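Local coordinates for PA1221 (Pseudomonas aeruginosa, PDB 4DG8), which belongs to the ANL superfamily of AMP-binding enzymes, carries a phosphopantetheine attachment domain, and binds adenosine monophosphate, at residues A[309-314]-A[398-403]. Numbering follows the deposited sequence.
With AMP (adenosine monophosphate), chain B.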
ATOM      1  N   TYR A 309      -1.195   9.436   6.130  1.00 20.24           N
ATOM      2  CA  TYR A 309      -0.946   8.438   7.166  1.00 25.27           C
ATOM      3  C   TYR A 309      -2.110   7.462   7.169  1.00 18.86           C
ATOM      4  O   TYR A 309      -3.263   7.879   7.057  1.00 18.79           O
ATOM      5  CB  TYR A 309      -0.858   9.078   8.560  1.00 17.61           C
ATOM      6  CG  TYR A 309      -1.329   8.104   9.626  1.00 26.72           C
ATOM      7  CD1 TYR A 309      -0.462   7.154  10.146  1.00 23.40           C
ATOM      8  CD2 TYR A 309      -2.657   8.097  10.070  1.00 25.49           C
ATOM      9  CE1 TYR A 309      -0.878   6.248  11.095  1.00 26.02           C
ATOM     10  CE2 TYR A 309      -3.088   7.185  11.020  1.00 22.99           C
ATOM     11  CZ  TYR A 309      -2.182   6.255  11.527  1.00 27.68           C
ATOM     12  OH  TYR A 309      -2.567   5.317  12.466  1.00 26.11           O
ATOM     13  N   GLY A 310      -1.822   6.171   7.272  1.00 20.50           N
ATOM     14  CA  GLY A 310      -2.874   5.223   7.589  1.00 22.53           C
ATOM     15  C   GLY A 310      -2.420   3.788   7.451  1.00 25.44           C
ATOM     16  O   GLY A 310      -1.460   3.507   6.721  1.00 21.20           O
ATOM     17  N   PRO A 311      -3.116   2.860   8.128  1.00 24.22           N
ATOM     18  CA  PRO A 311      -2.755   1.463   7.871  1.00 23.36           C
ATOM     19  C   PRO A 311      -3.622   0.841   6.778  1.00 22.25           C
ATOM     20  O   PRO A 311      -4.640   1.407   6.380  1.00 24.74           O
ATOM     21  CB  PRO A 311      -3.014   0.795   9.227  1.00 20.44           C
ATOM     22  CG  PRO A 311      -4.181   1.592   9.802  1.00 23.57           C
ATOM     23  CD  PRO A 311      -4.051   3.005   9.260  1.00 27.92           C
ATOM     24  N   THR A 312      -3.265  -0.365   6.363  1.00 23.43           N
ATOM     25  CA  THR A 312      -3.950  -1.038   5.259  1.00 25.00           C
ATOM     26  C   THR A 312      -5.390  -1.436   5.636  1.00 20.67           C
ATOM     27  O   THR A 312      -6.294  -1.416   4.794  1.00 22.55           O
ATOM     28  CB  THR A 312      -3.121  -2.269   4.794  1.00 28.63           C
ATOM     29  OG1 THR A 312      -1.816  -1.834   4.378  1.00 25.47           O
ATOM     30  CG2 THR A 312      -3.813  -3.031   3.651  1.00 14.90           C
ATOM     31  N   GLU A 313      -5.591  -1.787   6.907  1.00 18.40           N
ATOM     32  CA  GLU A 313      -6.906  -2.127   7.454  1.00 18.18           C
ATOM     33  C   GLU A 313      -7.945  -0.999   7.317  1.00 22.03           C
ATOM     34  O   GLU A 313      -9.160  -1.222   7.478  1.00 21.58           O
ATOM     35  CB  GLU A 313      -6.770  -2.496   8.945  1.00 22.27           C
ATOM     36  CG  GLU A 313      -6.040  -3.809   9.238  1.00 21.95           C
ATOM     37  CD  GLU A 313      -4.507  -3.683   9.192  1.00 31.44           C
ATOM     38  OE1 GLU A 313      -3.973  -2.636   8.728  1.00 27.45           O
ATOM     39  OE2 GLU A 313      -3.841  -4.645   9.642  1.00 21.38           O
ATOM     40  N   ASN A 314      -7.456   0.227   7.171  1.00 20.60           N
ATOM     41  CA  ASN A 314      -8.291   1.399   6.869  1.00 20.67           C
ATOM     42  C   ASN A 314      -8.175   1.911   5.429  1.00 24.34           C
ATOM     43  O   ASN A 314      -8.392   3.095   5.164  1.00 18.87           O
ATOM     44  CB  ASN A 314      -8.262   2.479   7.958  1.00 17.91           C
ATOM     45  CG  ASN A 314      -9.446   3.469   7.859  1.00 26.02           C
ATOM     46  OD1 ASN A 314     -10.566   3.110   7.473  1.00 25.67           O
ATOM     47  ND2 ASN A 314      -9.185   4.728   8.207  1.00 19.94           N
ATOM     48  N   TYR A 398     -11.256   0.315  14.079  1.00 35.90           N
ATOM     49  CA  TYR A 398      -9.969  -0.358  14.019  1.00 32.88           C
ATOM     50  C   TYR A 398      -8.954   0.389  14.880  1.00 37.62           C
ATOM     51  O   TYR A 398      -8.671   1.574  14.643  1.00 27.77           O
ATOM     52  CB  TYR A 398      -9.467  -0.453  12.569  1.00 31.64           C
ATOM     53  CG  TYR A 398      -8.095  -1.081  12.463  1.00 29.35           C
ATOM     54  CD1 TYR A 398      -7.921  -2.454  12.631  1.00 33.46           C
ATOM     55  CD2 TYR A 398      -6.965  -0.301  12.232  1.00 24.28           C
ATOM     56  CE1 TYR A 398      -6.648  -3.038  12.564  1.00 30.67           C
ATOM     57  CE2 TYR A 398      -5.699  -0.876  12.151  1.00 24.49           C
ATOM     58  CZ  TYR A 398      -5.548  -2.251  12.315  1.00 31.66           C
ATOM     59  OH  TYR A 398      -4.291  -2.834  12.234  1.00 34.52           O
ATOM     60  N   ARG A 399      -8.429  -0.303  15.889  1.00 42.13           N
ATOM     61  CA  ARG A 399      -7.320   0.200  16.700  1.00 42.75           C
ATOM     62  C   ARG A 399      -6.001  -0.027  15.962  1.00 34.44           C
ATOM     63  O   ARG A 399      -5.616  -1.166  15.700  1.00 34.13           O
ATOM     64  CB  ARG A 399      -7.286  -0.530  18.043  1.00 45.97           C
ATOM     65  CG  ARG A 399      -8.554  -0.369  18.858  1.00 51.92           C
ATOM     66  CD  ARG A 399      -8.553  -1.275  20.078  1.00 57.98           C
ATOM     67  NE  ARG A 399      -7.496  -0.939  21.024  1.00 61.89           N
ATOM     68  CZ  ARG A 399      -7.454  -1.380  22.281  1.00 74.74           C
ATOM     69  NH1 ARG A 399      -8.419  -2.174  22.738  1.00 72.00           N
ATOM     70  NH2 ARG A 399      -6.452  -1.029  23.084  1.00 74.81           N
ATOM     71  N   THR A 400      -5.302   1.059  15.649  1.00 29.93           N
ATOM     72  CA  THR A 400      -4.168   0.998  14.735  1.00 31.61           C
ATOM     73  C   THR A 400      -2.863   0.482  15.351  1.00 27.74           C
ATOM     74  O   THR A 400      -1.977  -0.006  14.631  1.00 22.59           O
ATOM     75  CB  THR A 400      -3.863   2.392  14.150  1.00 30.96           C
ATOM     76  OG1 THR A 400      -3.625   3.292  15.231  1.00 28.29           O
ATOM     77  CG2 THR A 400      -5.022   2.912  13.291  1.00 22.92           C
ATOM     78  N   GLY A 401      -2.736   0.629  16.666  1.00 23.65           N
ATOM     79  CA  GLY A 401      -1.454   0.436  17.331  1.00 32.04           C
ATOM     80  C   GLY A 401      -0.506   1.619  17.120  1.00 36.46           C
ATOM     81  O   GLY A 401       0.663   1.582  17.517  1.00 33.64           O
ATOM     82  N   ASP A 402      -0.998   2.676  16.482  1.00 33.33           N
ATOM     83  CA  ASP A 402      -0.201   3.890  16.327  1.00 27.01           C
ATOM     84  C   ASP A 402      -0.476   4.885  17.467  1.00 32.20           C
ATOM     85  O   ASP A 402      -1.623   5.108  17.864  1.00 38.11           O
ATOM     86  CB  ASP A 402      -0.446   4.543  14.959  1.00 28.10           C
ATOM     87  CG  ASP A 402       0.084   3.710  13.812  1.00 27.42           C
ATOM     88  OD1 ASP A 402       1.217   3.181  13.913  1.00 22.81           O
ATOM     89  OD2 ASP A 402      -0.628   3.588  12.800  1.00 25.49           O
ATOM     90  N   ARG A 403       0.588   5.473  17.994  1.00 29.24           N
ATOM     91  CA  ARG A 403       0.472   6.452  19.067  1.00 33.65           C
ATOM     92  C   ARG A 403       0.754   7.840  18.516  1.00 38.49           C
ATOM     93  O   ARG A 403       1.718   8.048  17.751  1.00 37.09           O
ATOM     94  CB  ARG A 403       1.431   6.136  20.221  1.00 45.28           C
ATOM     95  CG  ARG A 403       1.170   4.801  20.923  1.00 54.96           C
ATOM     96  CD  ARG A 403       1.613   4.839  22.380  1.00 65.84           C
ATOM     97  NE  ARG A 403       0.751   5.708  23.180  1.00 77.93           N
ATOM     98  CZ  ARG A 403       1.050   6.148  24.401  1.00 83.99           C
ATOM     99  NH1 ARG A 403       2.198   5.804  24.967  1.00 87.16           N
ATOM    100  NH2 ARG A 403       0.202   6.935  25.055  1.00 80.34           N
TER
HETATM  101  P   AMP B 701       0.852   0.080   5.687  1.00 26.02           P
HETATM  102  O1P AMP B 701       1.785  -0.916   5.031  1.00 21.91           O
HETATM  103  O2P AMP B 701       0.312   1.232   4.850  1.00 21.46           O
HETATM  104  O3P AMP B 701      -0.289  -0.724   6.282  1.00 18.74           O
HETATM  105  O5' AMP B 701       1.534   0.661   7.000  1.00 23.28           O
HETATM  106  C5' AMP B 701       0.779   1.417   7.927  1.00 19.44           C
HETATM  107  C4' AMP B 701       1.632   1.917   9.060  1.00 26.58           C
HETATM  108  O4' AMP B 701       2.738   2.704   8.542  1.00 25.16           O
HETATM  109  C3' AMP B 701       0.941   2.845  10.042  1.00 27.62           C
HETATM  110  O3' AMP B 701       0.157   2.146  11.001  1.00 25.55           O
HETATM  111  C2' AMP B 701       2.106   3.620  10.643  1.00 26.56           C
HETATM  112  O2' AMP B 701       2.773   2.833  11.624  1.00 24.71           O
HETATM  113  C1' AMP B 701       3.030   3.768   9.430  1.00 22.01           C
HETATM  114  N9  AMP B 701       2.809   5.048   8.717  1.00 25.49           N
HETATM  115  C8  AMP B 701       2.105   5.177   7.567  1.00 23.02           C
HETATM  116  N7  AMP B 701       2.069   6.464   7.144  1.00 22.04           N
HETATM  117  C5  AMP B 701       2.748   7.205   8.033  1.00 26.91           C
HETATM  118  C6  AMP B 701       3.092   8.645   8.186  1.00 23.79           C
HETATM  119  N6  AMP B 701       2.683   9.558   7.286  1.00 20.51           N
HETATM  120  N1  AMP B 701       3.834   9.015   9.257  1.00 28.59           N
HETATM  121  C2  AMP B 701       4.246   8.096  10.157  1.00 23.97           C
HETATM  122  N3  AMP B 701       3.972   6.778  10.078  1.00 22.74           N
HETATM  123  C4  AMP B 701       3.242   6.267   9.062  1.00 23.44           C
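Tyr309 and Asp402 meet tip to tip beside AMP, where the Tyr-Gly-Pro-Thr-Glu motif of the ANL fold, at 309-313, faces strand 393-406. Followed outward, Tyr309 first sets CB 3.8 Å from AMP N6; CG stands anti to the backbone N (chi1 150°), and the CD1 edge of the ring points at the adenine face, over AMP C5 (3.8 Å). CE1 then comes to Asp402 OD2, and the hydroxyl donates to that same oxygen at 2.6 Å, on its anti side. Tyrosine suits the place because the ring edge can abut the base's face while the hydroxyl reaches on to bond the carboxylate. Aspartate supplies a second oxygen, OD1, which accepts from AMP O2' and also pairs with Arg417. Gly310 has backbone angles that would jam a side chain against the preceding carbonyl, and the compact ring of Pro311 rests CG against both Tyr398 CE2 (3.7 Å) and Thr400 CG2 (3.8 Å). Thr312 binds the phosphate through OG1. Glu313 spreads its aliphatic part over Tyr398, CB lying 3.5 Å from the ring centroid in a CH-pi contact, and its carboxylate goes on to Arg428 and Tyr374. On the strand, Thr400 OG1, also hydrogen-bonded to Ile363 O, accepts from Asp402 N at 3.0 Å, closing an ST turn.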